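PDB 2PLW: ribosomal RNA methyltransferase, putative, which binds S-adenosylmethionine and probably transfers its methyl group to a ribose 2'-hydroxyl of ribosomal RNA. Local coordinates for residues 123-126 with 127-130; 154-157 with 158-162; 165-168 with 169-172. All coordinates share one frame; numbering follows the deposited sequence.

Overall arrangement
The chain is an FtsJ-like domain of Rossmann type, a seven-stranded mixed sheet with helices on it, and the three contacts follow one another along its C-terminal half. Interaction 1 lies on helix 122-143, where the side chain of Ser129 is about 10 Å from the bound S-adenosylmethionine. Interaction 2 turns the chain from strand 148-155 into helix 160-168; interactions 1 and 2 touch, with His126 ND1 2.8 Å from Tyr155 O. Lys153, the predicted proton acceptor, is about 7 Å from the side chain of Ser129 and about 6 Å from that of Met154. Interaction 3 lies near the far end of helix 160-168, its centre about 15 Å from that of interaction 2.

Interaction 1 (123-126 with 127-130); sequences IDDH and LNSC
From Ile123 to Cys130 the backbone is regular alpha helix: the amides of Leu127, Asn128, Ser129 and Cys130 donate to the carbonyls of Ile123, Asp124, Asp125 and His126 in turn, the last of these bonds measuring 2.8 Å from Cys130 N to His126 O. One turn apart on the buried side, Cys130 SG sits over a face of the His126 imidazole, displaced from its middle toward the rim. The sulfur is 3.8 Å from the ring centroid and comes nearest at NE2, with SG to His126 NE2 at 3.5 Å. His126 CG stands anti to its backbone N (chi1 173°), while Cys130 SG lies beside its own N (chi1 -74°), and together these torsions bring the sulfur over the ring. Both ring nitrogens are hydrogen-bonded beyond the helix, ND1 with Tyr155 O and NE2 with Gln159 N, which fixes the rotation of the imidazole under the sulfur. Ser129 OG is likewise engaged with Tyr155 N. This is the start of helix 122-143 in the Rossmann-like methyltransferase fold, and its inner side packs on strand 148-155, where Met154 meets His126, Ser129 and Cys130. Two waters bridge side chains further round the helix. The amide of Asn128 bends back over the preceding turn, its CG 3.2 Å from Asp124 O, and works through both of them. One gives a hydrogen to Asn128 OD1 at 2.9 Å and another to Asp124 OD1; the second accepts from Asn128 ND2 and donates to Asp125 OD1 at 2.9 Å. Each aspartate has further partners in the loop leading into the helix: Asp124 OD2 pairs with Asn121 ND2, and Asp125 OD1 takes the amide of Ile119.

Interaction 2 (154-157 with 158-162); sequences MYLG and SQTNN
Met154 closes on Thr160 through its sulfur, SD lying 3.6 Å from Thr160 OG1, at the point where strand 148-155 gives way to a type I beta turn, Gly157 to Thr160, and then to helix 160-168. The strand runs along one side of helix 122-143 in the Rossmann-like sheet, and the turn swings the chain into the next helix. Met154 CG is wedged between the backbone N and the carbonyl carbon (chi1 72°), and the chain bends again at its end, so that sulfur and methyl both face the threonine; the same side chain packs on Ile189 and Leu191 of the neighbouring strand 188-196. Backbone hydrogen bonds of Met154 with Ile189 and of Leu156 with Arg187 hold this end of the strand, and Tyr155 between them packs its side chain on Glu188 and Cys118. Leu156 CD1 reaches across Thr160 at about a right angle, 3.8 Å from the CG2 methyl. Sulfur and leucine methyl thus border both branches of the threonine. Gly157 N donates to Thr160 OG1 at 3.0 Å, a backbone-to-side-chain bond, whereas the bond that closes the turn runs from Thr160 N to Gly157 O at 3.1 Å, the donor standing well above the carbonyl plane. A water donates to the same carbonyl and accepts from Asn161 N, adding a second link to the helix start. In the turn and the first helical residues, side chains tie to one another: Gln159 OE1 receives Asn162 ND2 from above its carbonyl plane, and Gln159 NE2 donates almost straight, at 177°, to Ser158 OG, 3.0 Å away and lying in the amide plane.

Interaction 3 (165-168 with 169-172); sequences TYLK and GMFQ
Met170 lays its terminal methyl over one face of the Tyr166 ring, a CH-pi contact in which CE sits 3.9 Å from the ring centroid and is shifted toward the CE2 rim. The pair lies where the chain passes from helix 160-168 toward strand 171-176, an outer strand of the Rossmann-like sheet. The two side chains run obliquely to one another. Tyr166 CG points opposite the backbone N (chi1 -179°), which sends the ring outward from the helix, and the bend near the end of Met170 brings the methyl back over its face; CE also comes within 3.7 Å of Tyr166 O. Leu167 and Phe171 meet differently. They lie side by side and point the same way into the interior, with Leu167 CD2 4.1 Å from Phe171 CE2. Both reach Tyr150 of strand 148-155 and Cys193 of strand 188-196, Phe171 further meets Phe196 edge-to-face, and helix 122-143 contributes Thr137 against Leu167 and Met140 against Phe171. The backbone follows the same turn. Gly169 N bonds to Tyr166 O at 3.0 Å, with a weak hydrogen bond to Thr165 O as well, so that i to i+3 bonds (Gly169 to Tyr166, Met170 to Leu167) appear beside the i to i+4 bond of Phe171 to Leu167. Leu167 O takes two amides: Met170 N at 2.8 Å comes from above its carbonyl plane, and Phe171 N at 3.0 Å lies nearly in line with the C=O bond. That doubly held oxygen also touches the Phe171 ring at its edge and in its plane, 3.5 Å from Leu167 O to Phe171 CD2.

Interaction 1 (123-126 with 127-130)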
loop_
_atom_site.group_PDB
_atom_site.type_symbol
_atom_site.label_atom_id
_atom_site.label_comp_id
_atom_site.label_asym_id
_atom_site.label_seq_id
_atom_site.Cartn_x
_atom_site.Cartn_y
_atom_site.Cartn_z
ATOM N N ILE A 123 -2.025 -0.016 23.223
ATOM C CA ILE A 123 -2.646 -1.278 22.799
ATOM C C ILE A 123 -3.843 -1.034 21.892
ATOM O O ILE A 123 -4.012 -1.741 20.904
ATOM C CB ILE A 123 -3.034 -2.219 23.988
ATOM C CG1 ILE A 123 -3.376 -3.630 23.488
ATOM C CG2 ILE A 123 -4.200 -1.682 24.805
ATOM C CD1 ILE A 123 -2.183 -4.385 22.921
ATOM N N ASP A 124 -4.678 -0.053 22.224
ATOM C CA ASP A 124 -5.826 0.283 21.371
ATOM C C ASP A 124 -5.355 0.747 19.992
ATOM O O ASP A 124 -5.933 0.379 18.973
ATOM C CB ASP A 124 -6.654 1.401 22.005
ATOM C CG ASP A 124 -7.728 0.896 22.942
ATOM O OD1 ASP A 124 -8.385 -0.124 22.634
ATOM O OD2 ASP A 124 -7.939 1.552 23.976
ATOM N N ASP A 125 -4.310 1.571 19.972
ATOM C CA ASP A 125 -3.776 2.090 18.719
ATOM C C ASP A 125 -3.227 0.946 17.857
ATOM O O ASP A 125 -3.370 0.964 16.637
ATOM C CB ASP A 125 -2.679 3.135 18.981
ATOM C CG ASP A 125 -3.250 4.448 19.513
ATOM O OD1 ASP A 125 -4.437 4.728 19.275
ATOM O OD2 ASP A 125 -2.494 5.187 20.172
ATOM N N HIS A 126 -2.620 -0.044 18.505
ATOM C CA HIS A 126 -2.143 -1.228 17.778
ATOM C C HIS A 126 -3.325 -1.993 17.190
ATOM O O HIS A 126 -3.300 -2.357 16.009
ATOM C CB HIS A 126 -1.306 -2.131 18.679
ATOM C CG HIS A 126 -0.932 -3.434 18.040
ATOM N ND1 HIS A 126 -0.089 -3.503 16.948
ATOM C CD2 HIS A 126 -1.337 -4.700 18.291
ATOM C CE1 HIS A 126 0.031 -4.766 16.575
ATOM N NE2 HIS A 126 -0.706 -5.514 17.378
ATOM N N LEU A 127 -4.351 -2.259 17.997
ATOM C CA LEU A 127 -5.544 -2.967 17.499
ATOM C C LEU A 127 -6.210 -2.221 16.340
ATOM O O LEU A 127 -6.641 -2.841 15.337
ATOM C CB LEU A 127 -6.571 -3.219 18.615
ATOM C CG LEU A 127 -7.709 -4.195 18.273
ATOM C CD1 LEU A 127 -7.095 -5.575 18.032
ATOM C CD2 LEU A 127 -8.757 -4.209 19.399
ATOM N N ASN A 128 -6.305 -0.895 16.467
ATOM C CA ASN A 128 -6.853 -0.078 15.374
ATOM C C ASN A 128 -6.008 -0.203 14.123
ATOM O O ASN A 128 -6.540 -0.230 13.016
ATOM C CB ASN A 128 -6.928 1.402 15.749
ATOM C CG ASN A 128 -7.915 1.680 16.851
ATOM O OD1 ASN A 128 -8.716 0.824 17.213
ATOM N ND2 ASN A 128 -7.866 2.907 17.390
ATOM N N SER A 129 -4.692 -0.203 14.312
ATOM C CA SER A 129 -3.748 -0.397 13.213
ATOM C C SER A 129 -3.948 -1.759 12.571
ATOM O O SER A 129 -3.851 -1.889 11.340
ATOM C CB SER A 129 -2.305 -0.253 13.713
ATOM O OG SER A 129 -1.338 -0.451 12.679
ATOM N N CYS A 130 -4.161 -2.780 13.394
ATOM C CA CYS A 130 -4.450 -4.131 12.877
ATOM C C CYS A 130 -5.699 -4.107 12.005
ATOM O O CYS A 130 -5.743 -4.698 10.921
ATOM C CB CYS A 130 -4.637 -5.093 14.048
ATOM S SG CYS A 130 -3.063 -5.473 14.826
HETATM O O HOH W 1 -9.588 0.212 19.943
HETATM O O HOH W 2 -5.498 4.400 16.552
#

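Interaction 2 (154-157 with 158-162)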
loop_
_atom_site.group_PDB
_atom_site.type_symbol
_atom_site.label_atom_id
_atom_site.label_comp_id
_atom_site.label_asym_id
_atom_site.label_seq_id
_atom_site.Cartn_x
_atom_site.Cartn_y
_atom_site.Cartn_z
ATOM N N MET A 154 2.273 -0.811 9.544
ATOM C CA MET A 154 1.403 -0.917 10.721
ATOM C C MET A 154 2.194 -0.570 11.968
ATOM O O MET A 154 3.446 -0.585 11.932
ATOM C CB MET A 154 0.815 -2.318 10.859
ATOM C CG MET A 154 1.821 -3.389 11.295
ATOM S SD MET A 154 1.035 -4.979 11.672
ATOM C CE MET A 154 -0.205 -4.491 12.883
ATOM N N TYR A 155 1.472 -0.262 13.050
ATOM C CA TYR A 155 2.116 -0.154 14.374
ATOM C C TYR A 155 2.482 -1.536 14.856
ATOM O O TYR A 155 1.613 -2.401 14.977
ATOM C CB TYR A 155 1.223 0.549 15.411
ATOM C CG TYR A 155 1.096 2.028 15.158
ATOM C CD1 TYR A 155 2.218 2.860 15.185
ATOM C CD2 TYR A 155 -0.144 2.595 14.860
ATOM C CE1 TYR A 155 2.099 4.226 14.925
ATOM C CE2 TYR A 155 -0.267 3.954 14.599
ATOM C CZ TYR A 155 0.859 4.759 14.637
ATOM O OH TYR A 155 0.744 6.105 14.385
ATOM N N LEU A 156 3.770 -1.746 15.129
ATOM C CA LEU A 156 4.246 -3.022 15.633
ATOM C C LEU A 156 3.620 -3.319 16.986
ATOM O O LEU A 156 3.475 -2.425 17.839
ATOM C CB LEU A 156 5.770 -3.030 15.766
ATOM C CG LEU A 156 6.452 -4.274 16.369
ATOM C CD1 LEU A 156 6.454 -5.463 15.432
ATOM C CD2 LEU A 156 7.897 -3.973 16.755
ATOM N N GLY A 157 3.265 -4.576 17.181
ATOM C CA GLY A 157 2.704 -4.985 18.464
ATOM C C GLY A 157 2.279 -6.420 18.505
ATOM O O GLY A 157 2.714 -7.241 17.704
ATOM N N SER A 158 1.419 -6.716 19.465
ATOM C CA SER A 158 1.109 -8.097 19.802
ATOM C C SER A 158 0.586 -8.943 18.640
ATOM O O SER A 158 0.812 -10.152 18.607
ATOM C CB SER A 158 0.166 -8.139 21.013
ATOM O OG SER A 158 -1.195 -8.284 20.681
ATOM N N GLN A 159 -0.099 -8.300 17.687
ATOM C CA GLN A 159 -0.738 -9.005 16.577
ATOM C C GLN A 159 0.069 -9.007 15.284
ATOM O O GLN A 159 -0.327 -9.617 14.300
ATOM C CB GLN A 159 -2.101 -8.375 16.257
ATOM C CG GLN A 159 -3.041 -8.370 17.468
ATOM C CD GLN A 159 -3.376 -9.780 17.896
ATOM O OE1 GLN A 159 -4.043 -10.504 17.173
ATOM N NE2 GLN A 159 -2.897 -10.181 19.064
ATOM N N THR A 160 1.184 -8.303 15.270
ATOM C CA THR A 160 1.973 -8.212 14.056
ATOM C C THR A 160 2.310 -9.586 13.489
ATOM O O THR A 160 2.130 -9.840 12.289
ATOM C CB THR A 160 3.232 -7.344 14.291
ATOM O OG1 THR A 160 2.802 -6.037 14.659
ATOM C CG2 THR A 160 4.081 -7.231 13.026
ATOM N N ASN A 161 2.785 -10.491 14.334
ATOM C CA ASN A 161 3.180 -11.768 13.796
ATOM C C ASN A 161 2.008 -12.611 13.293
ATOM O O ASN A 161 2.135 -13.326 12.291
ATOM C CB ASN A 161 4.092 -12.531 14.749
ATOM C CG ASN A 161 5.350 -12.981 14.054
ATOM O OD1 ASN A 161 5.509 -14.163 13.732
ATOM N ND2 ASN A 161 6.221 -12.021 13.734
ATOM N N ASN A 162 0.857 -12.489 13.950
ATOM C CA ASN A 162 -0.358 -13.102 13.419
ATOM C C ASN A 162 -0.635 -12.638 11.982
ATOM O O ASN A 162 -0.973 -13.444 11.102
ATOM C CB ASN A 162 -1.566 -12.771 14.288
ATOM C CG ASN A 162 -1.515 -13.405 15.664
ATOM O OD1 ASN A 162 -0.837 -14.433 15.906
ATOM N ND2 ASN A 162 -2.241 -12.790 16.592
HETATM O O HOH W 3 3.750 -9.700 17.011
#

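Interaction 3 (165-168 with 169-172)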
loop_
_atom_site.group_PDB
_atom_site.type_symbol
_atom_site.label_atom_id
_atom_site.label_comp_id
_atom_site.label_asym_id
_atom_site.label_seq_id
_atom_site.Cartn_x
_atom_site.Cartn_y
_atom_site.Cartn_z
ATOM N N THR A 165 1.853 -14.064 9.512
ATOM C CA THR A 165 1.533 -15.459 9.201
ATOM C C THR A 165 0.350 -15.557 8.254
ATOM O O THR A 165 0.321 -16.371 7.320
ATOM C CB THR A 165 1.293 -16.245 10.479
ATOM O OG1 THR A 165 2.534 -16.302 11.187
ATOM C CG2 THR A 165 0.801 -17.652 10.171
ATOM N N TYR A 166 -0.619 -14.684 8.468
ATOM C CA TYR A 166 -1.758 -14.655 7.586
ATOM C C TYR A 166 -1.310 -14.336 6.150
ATOM O O TYR A 166 -1.735 -14.980 5.186
ATOM C CB TYR A 166 -2.757 -13.615 8.099
ATOM C CG TYR A 166 -3.999 -13.528 7.268
ATOM C CD1 TYR A 166 -4.817 -14.636 7.069
ATOM C CD2 TYR A 166 -4.366 -12.318 6.679
ATOM C CE1 TYR A 166 -5.984 -14.543 6.293
ATOM C CE2 TYR A 166 -5.519 -12.219 5.918
ATOM C CZ TYR A 166 -6.315 -13.330 5.724
ATOM O OH TYR A 166 -7.454 -13.183 4.957
ATOM N N LEU A 167 -0.421 -13.360 6.012
ATOM C CA LEU A 167 0.060 -12.960 4.682
ATOM C C LEU A 167 0.895 -14.053 4.005
ATOM O O LEU A 167 0.845 -14.201 2.792
ATOM C CB LEU A 167 0.842 -11.647 4.775
ATOM C CG LEU A 167 -0.068 -10.439 5.045
ATOM C CD1 LEU A 167 0.720 -9.269 5.586
ATOM C CD2 LEU A 167 -0.861 -10.000 3.807
ATOM N N LYS A 168 1.623 -14.824 4.812
ATOM C CA LYS A 168 2.416 -15.958 4.331
ATOM C C LYS A 168 1.522 -17.019 3.725
ATOM O O LYS A 168 1.983 -17.901 3.001
ATOM C CB LYS A 168 3.232 -16.558 5.466
ATOM C CG LYS A 168 4.439 -15.735 5.855
ATOM C CD LYS A 168 5.226 -16.394 6.954
ATOM C CE LYS A 168 6.485 -15.613 7.247
ATOM N NZ LYS A 168 7.294 -16.359 8.262
ATOM N N GLY A 169 0.224 -16.933 4.006
ATOM C CA GLY A 169 -0.738 -17.802 3.374
ATOM C C GLY A 169 -1.117 -17.387 1.967
ATOM O O GLY A 169 -1.810 -18.126 1.276
ATOM N N MET A 170 -0.672 -16.218 1.515
ATOM C CA MET A 170 -1.002 -15.823 0.161
ATOM C C MET A 170 0.167 -15.328 -0.694
ATOM O O MET A 170 -0.006 -15.103 -1.890
ATOM C CB MET A 170 -2.211 -14.882 0.130
ATOM C CG MET A 170 -2.049 -13.570 0.790
ATOM S SD MET A 170 -3.713 -12.881 1.112
ATOM C CE MET A 170 -3.768 -12.938 2.884
ATOM N N PHE A 171 1.324 -15.145 -0.066
ATOM C CA PHE A 171 2.546 -14.732 -0.749
ATOM C C PHE A 171 3.646 -15.762 -0.555
ATOM O O PHE A 171 3.737 -16.409 0.493
ATOM C CB PHE A 171 3.056 -13.398 -0.201
ATOM C CG PHE A 171 2.209 -12.234 -0.566
ATOM C CD1 PHE A 171 2.484 -11.482 -1.706
ATOM C CD2 PHE A 171 1.101 -11.891 0.230
ATOM C CE1 PHE A 171 1.695 -10.403 -2.046
ATOM C CE2 PHE A 171 0.292 -10.802 -0.098
ATOM C CZ PHE A 171 0.587 -10.043 -1.250
ATOM N N GLN A 172 4.528 -15.858 -1.541
ATOM C CA GLN A 172 5.659 -16.749 -1.380
ATOM C C GLN A 172 6.489 -16.396 -0.155
ATOM O O GLN A 172 6.857 -17.299 0.606
ATOM C CB GLN A 172 6.529 -16.736 -2.617
ATOM C CG GLN A 172 7.658 -17.761 -2.523
ATOM C CD GLN A 172 8.686 -17.506 -3.573
ATOM O OE1 GLN A 172 8.441 -16.749 -4.496
ATOM N NE2 GLN A 172 9.881 -18.098 -3.418
#